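Long-range contact in DNA-3-methyladenine glycosidase (Bacillus halodurans, PDB 2H56), which belongs to the HhH-GPD superfamily of base excision DNA repair proteins, with a largely helical fold: residues S166-Y180 / G187-A199. Numbering follows the deposited sequence.
Sequences SVGDVGLQRGAKWLY and GKKLLIYHGKAWA
Tyr180 and His194 lay their rings together in an offset stack, centroids 3.8 Å apart and planes inclined by 24°. The imidazole covers one face of the phenol ring, with Leu179 CG toward the rim of the opposite face; His194 itself has Tyr180 on one face and Tyr193 CD1 on the other. The two side chains pass each other head to tail, and His194 CB reaches over the phenol face in a CH-pi contact, 4.1 Å from the Tyr180 centroid. Rotation of the imidazole is fixed from its own helix: ND1 donates to Leu190 O over 3.1 Å, the acceptor almost in the ring plane, and that carbonyl also takes the backbone N-H of His194. Tyr180 OH sits close to the plane of the Trp198 indole, at its edge, 3.2 Å from Trp198 CZ2, while His194 O and Gly195 CA lie over one indole face, toward its rim; this hydroxyl and Trp198 NE1 are both hydrogen-bonded to Asp30 OD2. Where the two backbones come nearest, Gly187 lies against Gln173 and Lys177, its CA 4.2 Å from Gln173 CA. With CG anti to the carbonyl carbon (chi1 -79°), the extended Gln173 chain runs alongside Lys188 and its NE2 donates to Val167 O in the carbonyl plane (3.0 Å). Ala176 CB packs on Leu190 and Leu191, while Leu191 CD2 meets Leu172 CB at 3.7 Å. Val167 spreads its methyls, CG1 against the Lys188 chain and CG2 against Ile192 CG1. Helices 170-180 and 187-195 cross at 78° with axes 8.0 Å apart, joined by a short non-helical connection within the largely helical HhH-GPD region; helix 202-219 backs Leu172, Leu191 and Trp198, and helix 31-40 meets Leu179, Tyr180 and Trp198 through Leu33.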
ATOM      1  N   SER A 166       6.993  -4.387   1.197  1.00 70.16           N
ATOM      2  CA  SER A 166       7.668  -3.196   0.730  1.00 70.49           C
ATOM      3  C   SER A 166       8.895  -2.879   1.578  1.00 70.64           C
ATOM      4  O   SER A 166       8.833  -2.191   2.605  1.00 70.24           O
ATOM      5  CB  SER A 166       6.764  -1.987   0.658  1.00 69.52           C
ATOM      6  OG  SER A 166       7.513  -0.916   0.108  1.00 74.54           O
ATOM      7  N   VAL A 167      10.036  -3.352   1.113  1.00 70.03           N
ATOM      8  CA  VAL A 167      11.266  -3.165   1.872  1.00 69.10           C
ATOM      9  C   VAL A 167      11.579  -1.700   2.133  1.00 68.68           C
ATOM     10  O   VAL A 167      12.192  -1.374   3.145  1.00 69.90           O
ATOM     11  CB  VAL A 167      12.421  -3.880   1.185  1.00 67.38           C
ATOM     12  CG1 VAL A 167      13.742  -3.328   1.628  1.00 64.01           C
ATOM     13  CG2 VAL A 167      12.289  -5.369   1.499  1.00 64.13           C
ATOM     14  N   GLY A 168      11.113  -0.812   1.258  1.00 68.75           N
ATOM     15  CA  GLY A 168      11.449   0.613   1.379  1.00 67.27           C
ATOM     16  C   GLY A 168      10.529   1.408   2.276  1.00 65.03           C
ATOM     17  O   GLY A 168      10.740   2.573   2.461  1.00 65.59           O
ATOM     18  N   ASP A 169       9.490   0.796   2.816  1.00 65.04           N
ATOM     19  CA  ASP A 169       8.559   1.519   3.676  1.00 65.91           C
ATOM     20  C   ASP A 169       9.162   1.825   5.060  1.00 66.43           C
ATOM     21  O   ASP A 169       9.399   0.949   5.881  1.00 67.61           O
ATOM     22  CB  ASP A 169       7.249   0.735   3.830  1.00 65.67           C
ATOM     23  CG  ASP A 169       6.142   1.565   4.493  1.00 67.56           C
ATOM     24  OD1 ASP A 169       5.438   2.348   3.814  1.00 72.43           O
ATOM     25  OD2 ASP A 169       5.962   1.428   5.716  1.00 74.33           O
ATOM     26  N   VAL A 170       9.376   3.100   5.314  1.00 69.75           N
ATOM     27  CA  VAL A 170       9.861   3.576   6.606  1.00 70.04           C
ATOM     28  C   VAL A 170       8.965   3.135   7.773  1.00 70.66           C
ATOM     29  O   VAL A 170       9.412   3.045   8.921  1.00 70.75           O
ATOM     30  CB  VAL A 170       9.937   5.111   6.587  1.00 69.97           C
ATOM     31  CG1 VAL A 170      10.182   5.655   7.984  1.00 67.76           C
ATOM     32  CG2 VAL A 170      11.007   5.551   5.607  1.00 63.94           C
ATOM     33  N   GLY A 171       7.697   2.873   7.478  1.00 70.29           N
ATOM     34  CA  GLY A 171       6.757   2.415   8.491  1.00 69.79           C
ATOM     35  C   GLY A 171       7.076   1.004   8.859  1.00 70.69           C
ATOM     36  O   GLY A 171       7.343   0.701  10.019  1.00 75.85           O
ATOM     37  N   LEU A 172       7.090   0.138   7.859  1.00 69.99           N
ATOM     38  CA  LEU A 172       7.469  -1.247   8.062  1.00 69.17           C
ATOM     39  C   LEU A 172       8.845  -1.341   8.715  1.00 68.45           C
ATOM     40  O   LEU A 172       9.055  -2.176   9.577  1.00 70.91           O
ATOM     41  CB  LEU A 172       7.418  -2.012   6.736  1.00 69.00           C
ATOM     42  CG  LEU A 172       6.001  -2.092   6.131  1.00 67.43           C
ATOM     43  CD1 LEU A 172       6.057  -2.524   4.688  1.00 60.46           C
ATOM     44  CD2 LEU A 172       5.119  -3.034   6.943  1.00 58.67           C
ATOM     45  N   GLN A 173       9.771  -0.474   8.324  1.00 67.51           N
ATOM     46  CA  GLN A 173      11.111  -0.470   8.926  1.00 66.78           C
ATOM     47  C   GLN A 173      11.086  -0.144  10.417  1.00 66.87           C
ATOM     48  O   GLN A 173      11.743  -0.802  11.231  1.00 66.37           O
ATOM     49  CB  GLN A 173      12.037   0.502   8.194  1.00 65.09           C
ATOM     50  CG  GLN A 173      12.584  -0.052   6.904  1.00 66.80           C
ATOM     51  CD  GLN A 173      13.409   0.942   6.099  1.00 65.81           C
ATOM     52  OE1 GLN A 173      13.861   1.970   6.608  1.00 65.81           O
ATOM     53  NE2 GLN A 173      13.604   0.633   4.823  1.00 71.31           N
ATOM     54  N   ARG A 174      10.324   0.875  10.777  1.00 67.86           N
ATOM     55  CA  ARG A 174      10.136   1.206  12.182  1.00 68.80           C
ATOM     56  C   ARG A 174       9.561   0.018  12.958  1.00 69.12           C
ATOM     57  O   ARG A 174       9.981  -0.243  14.075  1.00 70.44           O
ATOM     58  CB  ARG A 174       9.219   2.409  12.318  1.00 68.48           C
ATOM     59  CG  ARG A 174       8.873   2.803  13.747  1.00 70.33           C
ATOM     60  CD  ARG A 174       8.324   4.233  13.791  1.00 66.27           C
ATOM     61  NE  ARG A 174       7.467   4.475  14.951  1.00 64.30           N
ATOM     62  CZ  ARG A 174       7.884   4.965  16.122  1.00 68.55           C
ATOM     63  NH1 ARG A 174       9.158   5.292  16.322  1.00 68.13           N
ATOM     64  NH2 ARG A 174       7.011   5.154  17.105  1.00 69.44           N
ATOM     65  N   GLY A 175       8.603  -0.698  12.374  1.00 68.19           N
ATOM     66  CA  GLY A 175       7.985  -1.821  13.066  1.00 68.25           C
ATOM     67  C   GLY A 175       8.967  -2.970  13.217  1.00 68.20           C
ATOM     68  O   GLY A 175       9.000  -3.634  14.245  1.00 69.37           O
ATOM     69  N   ALA A 176       9.775  -3.190  12.185  1.00 66.68           N
ATOM     70  CA  ALA A 176      10.755  -4.252  12.194  1.00 66.76           C
ATOM     71  C   ALA A 176      11.780  -4.051  13.314  1.00 65.96           C
ATOM     72  O   ALA A 176      12.054  -4.961  14.066  1.00 65.84           O
ATOM     73  CB  ALA A 176      11.442  -4.338  10.843  1.00 67.14           C
ATOM     74  N   LYS A 177      12.342  -2.859  13.415  1.00 65.96           N
ATOM     75  CA  LYS A 177      13.262  -2.521  14.507  1.00 66.09           C
ATOM     76  C   LYS A 177      12.620  -2.776  15.865  1.00 66.32           C
ATOM     77  O   LYS A 177      13.261  -3.265  16.779  1.00 66.01           O
ATOM     78  CB  LYS A 177      13.697  -1.048  14.414  1.00 64.66           C
ATOM     79  CG  LYS A 177      14.724  -0.804  13.324  1.00 67.44           C
ATOM     80  CD  LYS A 177      14.754   0.642  12.826  1.00 67.09           C
ATOM     81  CE  LYS A 177      15.303   1.605  13.840  1.00 67.92           C
ATOM     82  NZ  LYS A 177      15.368   2.956  13.228  1.00 69.78           N
ATOM     83  N   TRP A 178      11.343  -2.446  15.982  1.00 67.49           N
ATOM     84  CA  TRP A 178      10.630  -2.544  17.251  1.00 67.95           C
ATOM     85  C   TRP A 178      10.455  -4.005  17.613  1.00 67.05           C
ATOM     86  O   TRP A 178      10.750  -4.424  18.718  1.00 67.65           O
ATOM     87  CB  TRP A 178       9.269  -1.855  17.111  1.00 67.43           C
ATOM     88  CG  TRP A 178       8.491  -1.716  18.348  1.00 64.73           C
ATOM     89  CD1 TRP A 178       8.502  -0.656  19.212  1.00 68.73           C
ATOM     90  CD2 TRP A 178       7.543  -2.641  18.857  1.00 63.94           C
ATOM     91  NE1 TRP A 178       7.623  -0.879  20.239  1.00 71.04           N
ATOM     92  CE2 TRP A 178       7.020  -2.095  20.040  1.00 72.23           C
ATOM     93  CE3 TRP A 178       7.093  -3.889  18.440  1.00 67.27           C
ATOM     94  CZ2 TRP A 178       6.065  -2.751  20.799  1.00 66.57           C
ATOM     95  CZ3 TRP A 178       6.162  -4.536  19.201  1.00 66.05           C
ATOM     96  CH2 TRP A 178       5.654  -3.969  20.364  1.00 65.85           C
ATOM     97  N   LEU A 179      10.017  -4.779  16.637  1.00 68.77           N
ATOM     98  CA  LEU A 179       9.676  -6.177  16.838  1.00 71.34           C
ATOM     99  C   LEU A 179      10.883  -7.159  16.822  1.00 69.72           C
ATOM    100  O   LEU A 179      10.802  -8.228  17.388  1.00 69.34           O
ATOM    101  CB  LEU A 179       8.656  -6.556  15.757  1.00 74.23           C
ATOM    102  CG  LEU A 179       7.853  -7.852  15.878  1.00 78.78           C
ATOM    103  CD1 LEU A 179       6.924  -7.805  17.080  1.00 78.93           C
ATOM    104  CD2 LEU A 179       7.081  -8.020  14.598  1.00 78.03           C
ATOM    105  N   TYR A 180      11.989  -6.793  16.182  1.00 68.61           N
ATOM    106  CA  TYR A 180      13.134  -7.699  16.013  1.00 67.89           C
ATOM    107  C   TYR A 180      14.483  -7.097  16.439  1.00 66.85           C
ATOM    108  O   TYR A 180      15.454  -7.819  16.609  1.00 65.83           O
ATOM    109  CB  TYR A 180      13.231  -8.160  14.550  1.00 66.76           C
ATOM    110  CG  TYR A 180      12.020  -8.925  14.062  1.00 66.44           C
ATOM    111  CD1 TYR A 180      11.809 -10.261  14.407  1.00 63.25           C
ATOM    112  CD2 TYR A 180      11.086  -8.312  13.233  1.00 69.04           C
ATOM    113  CE1 TYR A 180      10.670 -10.959  13.936  1.00 65.19           C
ATOM    114  CE2 TYR A 180       9.969  -8.993  12.763  1.00 69.00           C
ATOM    115  CZ  TYR A 180       9.757 -10.306  13.118  1.00 66.69           C
ATOM    116  OH  TYR A 180       8.616 -10.914  12.634  1.00 69.92           O
ATOM    117  N   GLY A 187      16.344  -1.377  10.093  1.00 70.47           N
ATOM    118  CA  GLY A 187      14.991  -1.772   9.712  1.00 67.56           C
ATOM    119  C   GLY A 187      14.947  -2.420   8.360  1.00 65.67           C
ATOM    120  O   GLY A 187      14.322  -3.470   8.204  1.00 65.34           O
ATOM    121  N   LYS A 188      15.629  -1.828   7.384  1.00 64.48           N
ATOM    122  CA  LYS A 188      15.632  -2.394   6.038  1.00 66.11           C
ATOM    123  C   LYS A 188      16.140  -3.847   6.099  1.00 66.12           C
ATOM    124  O   LYS A 188      15.426  -4.791   5.733  1.00 63.47           O
ATOM    125  CB  LYS A 188      16.443  -1.547   5.050  1.00 66.06           C
ATOM    126  CG  LYS A 188      16.045  -1.790   3.599  1.00 71.92           C
ATOM    127  CD  LYS A 188      16.803  -0.947   2.573  1.00 69.43           C
ATOM    128  CE  LYS A 188      16.793  -1.618   1.158  1.00 74.19           C
ATOM    129  NZ  LYS A 188      16.383  -0.713   0.021  1.00 84.23           N
ATOM    130  N   LYS A 189      17.351  -4.026   6.608  1.00 65.77           N
ATOM    131  CA  LYS A 189      17.944  -5.347   6.697  1.00 64.89           C
ATOM    132  C   LYS A 189      17.104  -6.319   7.533  1.00 66.18           C
ATOM    133  O   LYS A 189      17.028  -7.508   7.203  1.00 67.89           O
ATOM    134  CB  LYS A 189      19.348  -5.244   7.280  1.00 67.09           C
ATOM    135  CG  LYS A 189      20.429  -4.680   6.341  1.00 69.67           C
ATOM    136  CD  LYS A 189      21.737  -4.538   7.098  1.00 75.19           C
ATOM    137  CE  LYS A 189      22.917  -5.182   6.365  1.00 85.34           C
ATOM    138  NZ  LYS A 189      23.422  -4.333   5.241  1.00 87.19           N
ATOM    139  N   LEU A 190      16.485  -5.835   8.616  1.00 65.59           N
ATOM    140  CA  LEU A 190      15.700  -6.716   9.509  1.00 65.11           C
ATOM    141  C   LEU A 190      14.511  -7.234   8.739  1.00 64.93           C
ATOM    142  O   LEU A 190      14.173  -8.415   8.774  1.00 60.41           O
ATOM    143  CB  LEU A 190      15.216  -5.975  10.759  1.00 63.91           C
ATOM    144  CG  LEU A 190      16.252  -5.748  11.865  1.00 66.90           C
ATOM    145  CD1 LEU A 190      15.718  -4.833  12.969  1.00 60.61           C
ATOM    146  CD2 LEU A 190      16.729  -7.058  12.456  1.00 50.14           C
ATOM    147  N   LEU A 191      13.878  -6.301   8.041  1.00 66.49           N
ATOM    148  CA  LEU A 191      12.707  -6.584   7.224  1.00 67.15           C
ATOM    149  C   LEU A 191      13.005  -7.583   6.086  1.00 68.54           C
ATOM    150  O   LEU A 191      12.246  -8.519   5.880  1.00 71.13           O
ATOM    151  CB  LEU A 191      12.188  -5.265   6.693  1.00 65.85           C
ATOM    152  CG  LEU A 191      10.810  -5.125   6.113  1.00 66.96           C
ATOM    153  CD1 LEU A 191       9.723  -5.790   6.989  1.00 76.89           C
ATOM    154  CD2 LEU A 191      10.616  -3.652   5.977  1.00 70.63           C
ATOM    155  N   ILE A 192      14.119  -7.416   5.374  1.00 68.67           N
ATOM    156  CA  ILE A 192      14.508  -8.386   4.351  1.00 67.71           C
ATOM    157  C   ILE A 192      14.729  -9.766   4.947  1.00 69.26           C
ATOM    158  O   ILE A 192      14.310 -10.766   4.374  1.00 71.58           O
ATOM    159  CB  ILE A 192      15.803  -7.981   3.618  1.00 69.30           C
ATOM    160  CG1 ILE A 192      15.533  -6.793   2.684  1.00 69.00           C
ATOM    161  CG2 ILE A 192      16.387  -9.192   2.839  1.00 55.17           C
ATOM    162  CD1 ILE A 192      16.769  -6.196   2.078  1.00 57.12           C
ATOM    163  N   TYR A 193      15.387  -9.817   6.101  1.00 70.27           N
ATOM    164  CA  TYR A 193      15.791 -11.093   6.711  1.00 68.83           C
ATOM    165  C   TYR A 193      14.576 -11.836   7.268  1.00 68.04           C
ATOM    166  O   TYR A 193      14.292 -12.976   6.871  1.00 69.68           O
ATOM    167  CB  TYR A 193      16.823 -10.809   7.787  1.00 68.45           C
ATOM    168  CG  TYR A 193      17.405 -12.001   8.484  1.00 72.79           C
ATOM    169  CD1 TYR A 193      16.811 -12.505   9.638  1.00 70.68           C
ATOM    170  CD2 TYR A 193      18.594 -12.589   8.046  1.00 77.33           C
ATOM    171  CE1 TYR A 193      17.355 -13.584  10.322  1.00 70.17           C
ATOM    172  CE2 TYR A 193      19.155 -13.682   8.737  1.00 78.04           C
ATOM    173  CZ  TYR A 193      18.523 -14.176   9.877  1.00 74.13           C
ATOM    174  OH  TYR A 193      19.042 -15.257  10.593  1.00 78.99           O
ATOM    175  N   HIS A 194      13.825 -11.174   8.135  1.00 66.11           N
ATOM    176  CA  HIS A 194      12.692 -11.799   8.776  1.00 67.89           C
ATOM    177  C   HIS A 194      11.522 -12.023   7.821  1.00 68.44           C
ATOM    178  O   HIS A 194      10.740 -12.965   7.989  1.00 69.40           O
ATOM    179  CB  HIS A 194      12.272 -10.969   9.976  1.00 69.67           C
ATOM    180  CG  HIS A 194      13.223 -11.079  11.124  1.00 69.41           C
ATOM    181  ND1 HIS A 194      14.310 -10.245  11.277  1.00 75.07           N
ATOM    182  CD2 HIS A 194      13.267 -11.952  12.153  1.00 65.29           C
ATOM    183  CE1 HIS A 194      14.977 -10.600  12.360  1.00 75.65           C
ATOM    184  NE2 HIS A 194      14.359 -11.630  12.911  1.00 57.43           N
ATOM    185  N   GLY A 195      11.424 -11.181   6.806  1.00 69.11           N
ATOM    186  CA  GLY A 195      10.372 -11.306   5.778  1.00 69.67           C
ATOM    187  C   GLY A 195      10.302 -12.640   5.069  1.00 69.46           C
ATOM    188  O   GLY A 195       9.233 -13.085   4.649  1.00 69.93           O
ATOM    189  N   LYS A 196      11.452 -13.287   4.948  1.00 70.01           N
ATOM    190  CA  LYS A 196      11.535 -14.599   4.335  1.00 69.95           C
ATOM    191  C   LYS A 196      10.633 -15.640   5.018  1.00 70.71           C
ATOM    192  O   LYS A 196      10.193 -16.575   4.356  1.00 73.14           O
ATOM    193  CB  LYS A 196      13.006 -15.054   4.303  1.00 69.27           C
ATOM    194  CG  LYS A 196      13.890 -14.324   3.259  1.00 71.20           C
ATOM    195  CD  LYS A 196      15.427 -14.563   3.448  1.00 75.86           C
ATOM    196  CE  LYS A 196      16.286 -13.766   2.404  1.00 79.81           C
ATOM    197  N   ALA A 197      10.370 -15.470   6.327  1.00 70.76           N
ATOM    198  CA  ALA A 197       9.524 -16.369   7.144  1.00 69.04           C
ATOM    199  C   ALA A 197       8.032 -16.320   6.819  1.00 69.22           C
ATOM    200  O   ALA A 197       7.277 -17.185   7.266  1.00 67.56           O
ATOM    201  CB  ALA A 197       9.674 -16.025   8.603  1.00 67.52           C
ATOM    202  N   TRP A 198       7.602 -15.305   6.077  1.00 68.72           N
ATOM    203  CA  TRP A 198       6.182 -15.024   5.963  1.00 69.23           C
ATOM    204  C   TRP A 198       5.562 -15.390   4.639  1.00 68.31           C
ATOM    205  O   TRP A 198       4.343 -15.362   4.537  1.00 67.56           O
ATOM    206  CB  TRP A 198       5.889 -13.568   6.246  1.00 69.11           C
ATOM    207  CG  TRP A 198       6.534 -13.088   7.445  1.00 68.45           C
ATOM    208  CD1 TRP A 198       6.775 -13.786   8.593  1.00 67.95           C
ATOM    209  CD2 TRP A 198       7.052 -11.780   7.643  1.00 63.32           C
ATOM    210  NE1 TRP A 198       7.408 -12.971   9.511  1.00 71.35           N
ATOM    211  CE2 TRP A 198       7.587 -11.734   8.945  1.00 64.81           C
ATOM    212  CE3 TRP A 198       7.086 -10.631   6.855  1.00 68.47           C
ATOM    213  CZ2 TRP A 198       8.186 -10.602   9.455  1.00 68.39           C
ATOM    214  CZ3 TRP A 198       7.664  -9.497   7.368  1.00 65.96           C
ATOM    215  CH2 TRP A 198       8.202  -9.489   8.656  1.00 68.83           C
ATOM    216  N   ALA A 199       6.363 -15.797   3.656  1.00 68.32           N
ATOM    217  CA  ALA A 199       5.780 -16.218   2.376  1.00 67.51           C
ATOM    218  C   ALA A 199       4.733 -17.310   2.589  1.00 67.55           C
ATOM    219  O   ALA A 199       4.850 -18.123   3.494  1.00 66.28           O
ATOM    220  CB  ALA A 199       6.819 -16.682   1.413  1.00 64.86           C
TER